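PDB 6C72: particle-associated glycoside hydrolase from Acinetobacter phage Fri1, which depolymerises the capsular polysaccharide of Acinetobacter baumannii as a trimeric phage tailspike, probably stripping the host capsule during virus entry. Local coordinates for residues A[108-114]-A[135-140]; A[312-317]-A[345-349]; A[505-509]-A[534-539]. The contacts are given in a common frame with arbitrary orientation. Residue numbers count along the deposited sequence, not the author numbering.

Contact 1: A[108-114]-A[135-140]; sequences DQTTILQ and IYAKAM
A side-chain amide behaves here like a strand neighbour: Q114, on the first turns of helix 110-122, accepts from M140 N through OE1 (2.6 Å) and donates from NE2 to M140 O (3.1 Å), both bonds nearly straight. Its t, p rotamer (chi3 62°) turns the amide onto the backbone of M140. Segment 135-140 is extended, with a short irregular break in the strand at A137-K138, and the helix start lies against it with CA atoms nearest at T110-A137 (3.8 Å) and Q114-A139 (5.5 Å). Q109 is the N-cap residue; its backbone N donates to Y136 O at 2.8 Å. D108 (chi1 t) forms an Asx turn, OD1 taking T110 N (2.9 Å) and T110 OG1 (2.6 Å), while T110 OG1 (chi1 m) in turn receives K138 N at 3.1 Å. Between these polar ends L113 points at the strand, its CD2 4.1 Å from A137 CB and 3.9 Å from A139 CB, with W181 alongside. One water joins Q109 NE2 (3.2 Å) to Y136 N (2.8 Å), another Q114 OE1 (2.6 Å) to K138 O (2.8 Å); Q109 OE1 accepts from R98 N. K138 NZ makes salt bridges with D185 and with E160 of the second subunit. On this helix-capped start of a parallel beta-helix, side chains, one backbone NH and water satisfy strand backbone groups that a neighbouring strand could otherwise have paired.

Contact 2: A[312-317]-A[345-349]; sequences VYNVTL and SPNVK
N347 lies over N314, its ND2 donating to N314 OD1 at 2.9 Å, so that equivalent positions of successive coils are joined amide to amide. N314 (chi1 m) and N347 (chi1 t) both have left-handed backbones, phi/psi 62/70 and 48/52; the chain kinks at both, within strand 312-318 and just before strand 348-351. The segments run parallel, 21° apart end to end, in the register Y313-P346, N314-N347, V315-V348, T316-K349 (CA-CA 4.2 to 4.9 Å). N314 N donates to P346 O (2.8 Å) and V315 N to N347 O (3.1 Å); V315 O receives K349 N (2.9 Å), and L317 N gives to K349 O (3.0 Å). An ST turn, N347 N to S345 OG (3.0 Å), shapes the entry; S345 OG also hydrogen-bonds to K370 O. V315 and V348 share one face, CB to CG2 4.2 Å, where L317 CD1 reaches V348 CG1 (4.3 Å). On the other, T316 OG1 (3.0 Å), N347 O (2.9 Å) and K349 NZ (3.0 Å) surround a water, and K349 NZ reaches N347 OD1 (3.1 Å). N314 ND2 bonds to D279. Valine on valine and asparagine bonded to asparagine mark the stacked coils of a right-handed parallel beta-helix, the fold of many phage tailspikes.

Contact 3: A[505-509]-A[534-539]; sequences VPLRS and VNSDNS
Segment 505-509 leaves strand 500-504 and turns at R508, whose left-handed backbone (phi/psi 50/44) brings the chain beside the end of strand 528-536. R508 and D537 have the nearest CA atoms, 4.3 Å apart. R508 N donates to D537 O at 3.0 Å, and S509 O takes two protein donors, S536 N and N535 ND2, each at 2.9 Å, besides a water. The return bond from S509 N to S536 O is weak (3.1 Å, 129°). The long R508 side chain (m, t, t) brings its guanidinium edge to N538 OD1, with NE at 2.8 Å and NH2 at 3.1 Å. That water donates to P506 O (2.8 Å) and S509 O (3.0 Å) and accepts from S536 OG (2.8 Å), which also bonds to T541 OG1. The segments thus meet where strands 509-517 and 528-536, antiparallel neighbours in the six-stranded sheet of the C-terminal beta domain, begin and end; the chain arrives there from the separate four-stranded sheet that holds 500-504. V505 CG2 meets V534 CG1 at 3.9 Å, with W560 against both valines. L507 (m, t) extends its CD1 to N538 O (3.3 Å) and its CD2 to D537 O (3.4 Å). In the turn after the strand, D537 OD1 (chi1 p) accepts S539 N at 2.9 Å, an Asx turn, as well as T540 N. The other D537 oxygen, OD2, makes a salt bridge with K527 of the second subunit, where N535 also finds A528 and G517, and S539 OG meets N523.

Contacts 1 and 2 reach the same parallel beta-helix, their centres about 34 Å apart; contact 3 belongs to the separate C-terminal sheets, about 95 Å from contact 1 between centres. Contact 2, near the middle of the chain, is the buried one and the regular one: strand on strand, mostly backbone bonds, with valine packed on valine. Contacts 1 and 3 are partly buried and less regular. In contact 1 side chains, waters and the backbone NH at the N-cap meet strand backbone, whereas in contact 3 a loop hydrogen-bonds to a strand end and the turn after it. All three touch the second subunit: contact 2 by packing, contact 1 through K138 to E160 of that subunit, contact 3 through several polar bonds.

Contact 1: A[108-114]-A[135-140]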
# COMPACT_ATOMS: atom_id res chain seq x y z
N ASP A 108 18.28 37.63 -20.04
CA ASP A 108 18.01 37.39 -18.62
C ASP A 108 16.67 38.03 -18.27
O ASP A 108 16.52 39.25 -18.34
CB ASP A 108 19.15 37.93 -17.76
CG ASP A 108 18.97 37.64 -16.25
OD1 ASP A 108 18.00 37.00 -15.82
OD2 ASP A 108 19.88 38.00 -15.48
N GLN A 109 15.69 37.21 -17.91
CA GLN A 109 14.38 37.70 -17.51
C GLN A 109 14.10 37.33 -16.05
O GLN A 109 12.94 37.20 -15.65
CB GLN A 109 13.28 37.17 -18.43
CG GLN A 109 13.65 37.26 -19.93
CD GLN A 109 12.43 37.28 -20.87
OE1 GLN A 109 11.73 38.29 -20.98
NE2 GLN A 109 12.15 36.15 -21.49
N THR A 110 15.17 37.14 -15.27
CA THR A 110 15.03 36.70 -13.88
C THR A 110 14.17 37.67 -13.07
O THR A 110 13.24 37.26 -12.36
CB THR A 110 16.42 36.54 -13.26
OG1 THR A 110 17.09 35.45 -13.90
CG2 THR A 110 16.33 36.27 -11.75
N THR A 111 14.45 38.96 -13.19
CA THR A 111 13.73 39.94 -12.39
C THR A 111 12.23 39.92 -12.69
O THR A 111 11.41 40.00 -11.77
CB THR A 111 14.32 41.33 -12.63
OG1 THR A 111 15.69 41.34 -12.21
CG2 THR A 111 13.55 42.39 -11.86
N ILE A 112 11.87 39.77 -13.96
CA ILE A 112 10.45 39.79 -14.34
C ILE A 112 9.72 38.59 -13.76
O ILE A 112 8.65 38.74 -13.16
CB ILE A 112 10.30 39.86 -15.86
CG1 ILE A 112 10.75 41.23 -16.39
CG2 ILE A 112 8.87 39.53 -16.28
CD1 ILE A 112 10.88 41.27 -17.88
N LEU A 113 10.29 37.39 -13.92
CA LEU A 113 9.62 36.18 -13.44
C LEU A 113 9.49 36.20 -11.92
O LEU A 113 8.45 35.83 -11.37
CB LEU A 113 10.35 34.92 -13.89
CG LEU A 113 9.76 33.58 -13.44
CD1 LEU A 113 8.29 33.47 -13.83
CD2 LEU A 113 10.54 32.38 -14.00
N GLN A 114 10.54 36.66 -11.23
CA GLN A 114 10.49 36.74 -9.78
C GLN A 114 9.41 37.70 -9.32
O GLN A 114 8.77 37.49 -8.29
CB GLN A 114 11.85 37.17 -9.22
CG GLN A 114 11.96 36.96 -7.72
CD GLN A 114 11.81 35.50 -7.33
OE1 GLN A 114 12.61 34.66 -7.73
NE2 GLN A 114 10.76 35.19 -6.58
N ILE A 135 13.23 30.48 -21.91
CA ILE A 135 13.20 31.52 -20.90
C ILE A 135 14.42 31.33 -20.01
O ILE A 135 14.56 30.28 -19.36
CB ILE A 135 11.91 31.47 -20.07
CG1 ILE A 135 10.70 31.57 -20.99
CG2 ILE A 135 11.89 32.59 -19.05
CD1 ILE A 135 9.39 31.31 -20.30
N TYR A 136 15.30 32.33 -19.97
CA TYR A 136 16.43 32.34 -19.05
C TYR A 136 16.03 33.22 -17.87
O TYR A 136 16.07 34.45 -17.96
CB TYR A 136 17.70 32.85 -19.72
CG TYR A 136 18.22 31.97 -20.84
CD1 TYR A 136 19.16 30.97 -20.58
CD2 TYR A 136 17.81 32.16 -22.15
CE1 TYR A 136 19.65 30.17 -21.59
CE2 TYR A 136 18.30 31.36 -23.17
CZ TYR A 136 19.22 30.37 -22.89
OH TYR A 136 19.72 29.58 -23.90
N ALA A 137 15.65 32.59 -16.77
CA ALA A 137 15.14 33.32 -15.61
C ALA A 137 15.04 32.39 -14.41
O ALA A 137 14.17 31.51 -14.39
CB ALA A 137 13.77 33.92 -15.91
N LYS A 138 15.89 32.59 -13.41
CA LYS A 138 15.82 31.75 -12.23
C LYS A 138 14.81 32.34 -11.26
O LYS A 138 14.62 33.56 -11.21
CB LYS A 138 17.18 31.58 -11.56
CG LYS A 138 17.79 32.79 -10.98
CD LYS A 138 19.15 32.44 -10.37
CE LYS A 138 19.72 33.61 -9.58
NZ LYS A 138 20.89 33.20 -8.75
N ALA A 139 14.10 31.48 -10.56
CA ALA A 139 13.00 31.90 -9.71
C ALA A 139 13.12 31.27 -8.34
O ALA A 139 13.52 30.10 -8.20
CB ALA A 139 11.64 31.54 -10.33
N MET A 140 12.81 32.06 -7.34
CA MET A 140 12.65 31.58 -5.98
C MET A 140 11.17 31.30 -5.79
O MET A 140 10.34 32.19 -5.99
CB MET A 140 13.18 32.63 -5.00
CG MET A 140 13.27 32.22 -3.57
SD MET A 140 14.09 33.49 -2.55
CE MET A 140 15.55 33.81 -3.54
O HOH W 1 14.95 34.60 -21.62
O HOH W 2 15.01 34.77 -8.71

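Contact 2: A[312-317]-A[345-349]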
# COMPACT_ATOMS: atom_id res chain seq x y z
N VAL A 312 16.97 10.73 4.91
CA VAL A 312 15.93 10.48 3.92
C VAL A 312 15.20 9.21 4.28
O VAL A 312 15.83 8.18 4.54
CB VAL A 312 16.49 10.38 2.49
CG1 VAL A 312 15.35 10.03 1.54
CG2 VAL A 312 17.12 11.69 2.08
N TYR A 313 13.87 9.27 4.29
CA TYR A 313 13.08 8.09 4.60
C TYR A 313 11.67 8.30 4.07
O TYR A 313 11.28 9.42 3.76
CB TYR A 313 13.09 7.80 6.12
CG TYR A 313 12.71 8.96 7.01
CD1 TYR A 313 13.63 9.94 7.34
CD2 TYR A 313 11.41 9.06 7.52
CE1 TYR A 313 13.28 11.00 8.15
CE2 TYR A 313 11.06 10.12 8.34
CZ TYR A 313 12.00 11.09 8.65
OH TYR A 313 11.65 12.16 9.46
N ASN A 314 10.93 7.20 3.96
CA ASN A 314 9.55 7.20 3.46
C ASN A 314 9.49 7.70 2.02
O ASN A 314 8.99 8.78 1.72
CB ASN A 314 8.63 8.04 4.38
CG ASN A 314 8.70 7.60 5.86
OD1 ASN A 314 9.18 6.51 6.18
ND2 ASN A 314 8.16 8.44 6.76
N VAL A 315 10.03 6.88 1.11
CA VAL A 315 10.06 7.19 -0.31
C VAL A 315 9.39 6.06 -1.07
O VAL A 315 9.70 4.89 -0.84
CB VAL A 315 11.50 7.40 -0.82
CG1 VAL A 315 11.49 7.77 -2.30
CG2 VAL A 315 12.20 8.48 0.02
N THR A 316 8.47 6.41 -1.96
CA THR A 316 7.76 5.41 -2.74
C THR A 316 7.91 5.73 -4.22
O THR A 316 7.54 6.83 -4.66
CB THR A 316 6.29 5.34 -2.34
OG1 THR A 316 6.21 5.09 -0.93
CG2 THR A 316 5.58 4.21 -3.06
N LEU A 317 8.41 4.77 -4.98
CA LEU A 317 8.55 4.88 -6.42
C LEU A 317 7.62 3.84 -7.07
O LEU A 317 7.86 2.63 -6.98
CB LEU A 317 10.01 4.66 -6.82
CG LEU A 317 10.93 5.65 -6.09
CD1 LEU A 317 11.83 4.96 -5.05
CD2 LEU A 317 11.74 6.50 -7.07
N SER A 345 14.96 2.40 9.40
CA SER A 345 14.68 1.95 8.05
C SER A 345 14.51 3.16 7.14
O SER A 345 13.91 4.16 7.56
CB SER A 345 13.43 1.08 7.99
OG SER A 345 13.04 0.80 6.66
N PRO A 346 15.07 3.15 5.93
CA PRO A 346 14.76 4.23 4.99
C PRO A 346 13.35 4.14 4.44
O PRO A 346 12.86 5.12 3.86
CB PRO A 346 15.81 4.04 3.89
CG PRO A 346 16.04 2.54 3.89
CD PRO A 346 15.91 2.10 5.33
N ASN A 347 12.67 3.00 4.62
CA ASN A 347 11.29 2.81 4.19
C ASN A 347 11.12 3.26 2.74
O ASN A 347 10.28 4.11 2.42
CB ASN A 347 10.33 3.53 5.13
CG ASN A 347 8.89 3.16 4.89
OD1 ASN A 347 8.58 2.10 4.33
ND2 ASN A 347 7.99 4.05 5.31
N VAL A 348 12.00 2.73 1.90
CA VAL A 348 12.04 3.00 0.47
C VAL A 348 11.43 1.81 -0.25
O VAL A 348 11.86 0.67 -0.05
CB VAL A 348 13.49 3.22 0.01
CG1 VAL A 348 13.55 3.35 -1.50
CG2 VAL A 348 14.09 4.41 0.72
N LYS A 349 10.46 2.06 -1.10
CA LYS A 349 9.75 0.98 -1.79
C LYS A 349 9.86 1.17 -3.29
O LYS A 349 9.60 2.26 -3.81
CB LYS A 349 8.28 0.95 -1.38
CG LYS A 349 8.04 0.77 0.09
CD LYS A 349 6.55 0.76 0.32
CE LYS A 349 6.17 0.42 1.75
NZ LYS A 349 6.09 1.65 2.55
O HOH W 3 7.54 4.04 1.52

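Contact 3: A[505-509]-A[534-539]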
# COMPACT_ATOMS: atom_id res chain seq x y z
N VAL A 505 12.39 -38.70 38.88
CA VAL A 505 11.46 -39.13 37.84
C VAL A 505 10.03 -38.98 38.38
O VAL A 505 9.80 -39.15 39.58
CB VAL A 505 11.74 -40.57 37.37
CG1 VAL A 505 13.12 -40.66 36.73
CG2 VAL A 505 11.64 -41.53 38.54
N PRO A 506 9.06 -38.66 37.53
CA PRO A 506 7.69 -38.48 38.01
C PRO A 506 7.02 -39.82 38.30
O PRO A 506 7.50 -40.89 37.91
CB PRO A 506 7.00 -37.76 36.85
CG PRO A 506 7.75 -38.19 35.66
CD PRO A 506 9.18 -38.40 36.09
N LEU A 507 5.88 -39.74 38.98
CA LEU A 507 5.05 -40.92 39.18
C LEU A 507 4.34 -41.29 37.88
O LEU A 507 4.44 -40.58 36.87
CB LEU A 507 4.04 -40.68 40.29
CG LEU A 507 4.61 -40.61 41.71
CD1 LEU A 507 3.61 -40.00 42.67
CD2 LEU A 507 5.01 -42.01 42.14
N ARG A 508 3.63 -42.42 37.91
CA ARG A 508 2.76 -42.84 36.80
C ARG A 508 3.48 -42.77 35.46
O ARG A 508 2.95 -42.25 34.48
CB ARG A 508 1.49 -41.98 36.75
CG ARG A 508 0.80 -41.75 38.07
CD ARG A 508 -0.43 -40.91 37.84
NE ARG A 508 -1.16 -40.57 39.06
CZ ARG A 508 -2.31 -39.91 39.06
NH1 ARG A 508 -2.86 -39.53 37.92
NH2 ARG A 508 -2.91 -39.63 40.21
N SER A 509 4.71 -43.26 35.42
CA SER A 509 5.50 -43.09 34.21
C SER A 509 6.58 -44.16 34.18
O SER A 509 6.94 -44.72 35.21
CB SER A 509 6.13 -41.69 34.12
OG SER A 509 7.09 -41.45 35.14
N VAL A 534 13.13 -47.06 34.97
CA VAL A 534 12.22 -46.87 36.10
C VAL A 534 10.79 -47.03 35.61
O VAL A 534 10.43 -46.53 34.54
CB VAL A 534 12.39 -45.49 36.75
CG1 VAL A 534 11.67 -45.44 38.08
CG2 VAL A 534 13.83 -45.15 36.93
N ASN A 535 9.95 -47.67 36.41
CA ASN A 535 8.51 -47.64 36.19
C ASN A 535 7.83 -47.41 37.52
O ASN A 535 8.20 -48.02 38.53
CB ASN A 535 8.01 -48.93 35.53
CG ASN A 535 6.67 -48.74 34.81
OD1 ASN A 535 5.95 -49.71 34.55
ND2 ASN A 535 6.34 -47.50 34.49
N SER A 536 6.86 -46.50 37.54
CA SER A 536 6.12 -46.18 38.75
C SER A 536 4.64 -46.11 38.47
O SER A 536 4.22 -45.65 37.40
CB SER A 536 6.57 -44.85 39.35
OG SER A 536 7.96 -44.85 39.57
N ASP A 537 3.84 -46.55 39.44
CA ASP A 537 2.42 -46.21 39.42
C ASP A 537 2.22 -44.95 40.26
O ASP A 537 3.12 -44.10 40.31
CB ASP A 537 1.58 -47.38 39.92
CG ASP A 537 1.98 -47.84 41.32
OD1 ASP A 537 2.65 -47.07 42.05
OD2 ASP A 537 1.62 -48.97 41.69
N ASN A 538 1.09 -44.84 40.97
CA ASN A 538 0.83 -43.60 41.70
C ASN A 538 1.68 -43.46 42.97
O ASN A 538 1.62 -42.40 43.60
CB ASN A 538 -0.65 -43.49 42.08
CG ASN A 538 -1.04 -42.06 42.47
OD1 ASN A 538 -0.66 -41.09 41.81
ND2 ASN A 538 -1.76 -41.92 43.58
N SER A 539 2.46 -44.47 43.35
CA SER A 539 3.25 -44.33 44.56
C SER A 539 4.49 -45.21 44.59
O SER A 539 5.47 -44.86 45.26
CB SER A 539 2.39 -44.68 45.78
OG SER A 539 2.09 -46.06 45.79
O HOH W 4 8.69 -43.39 37.31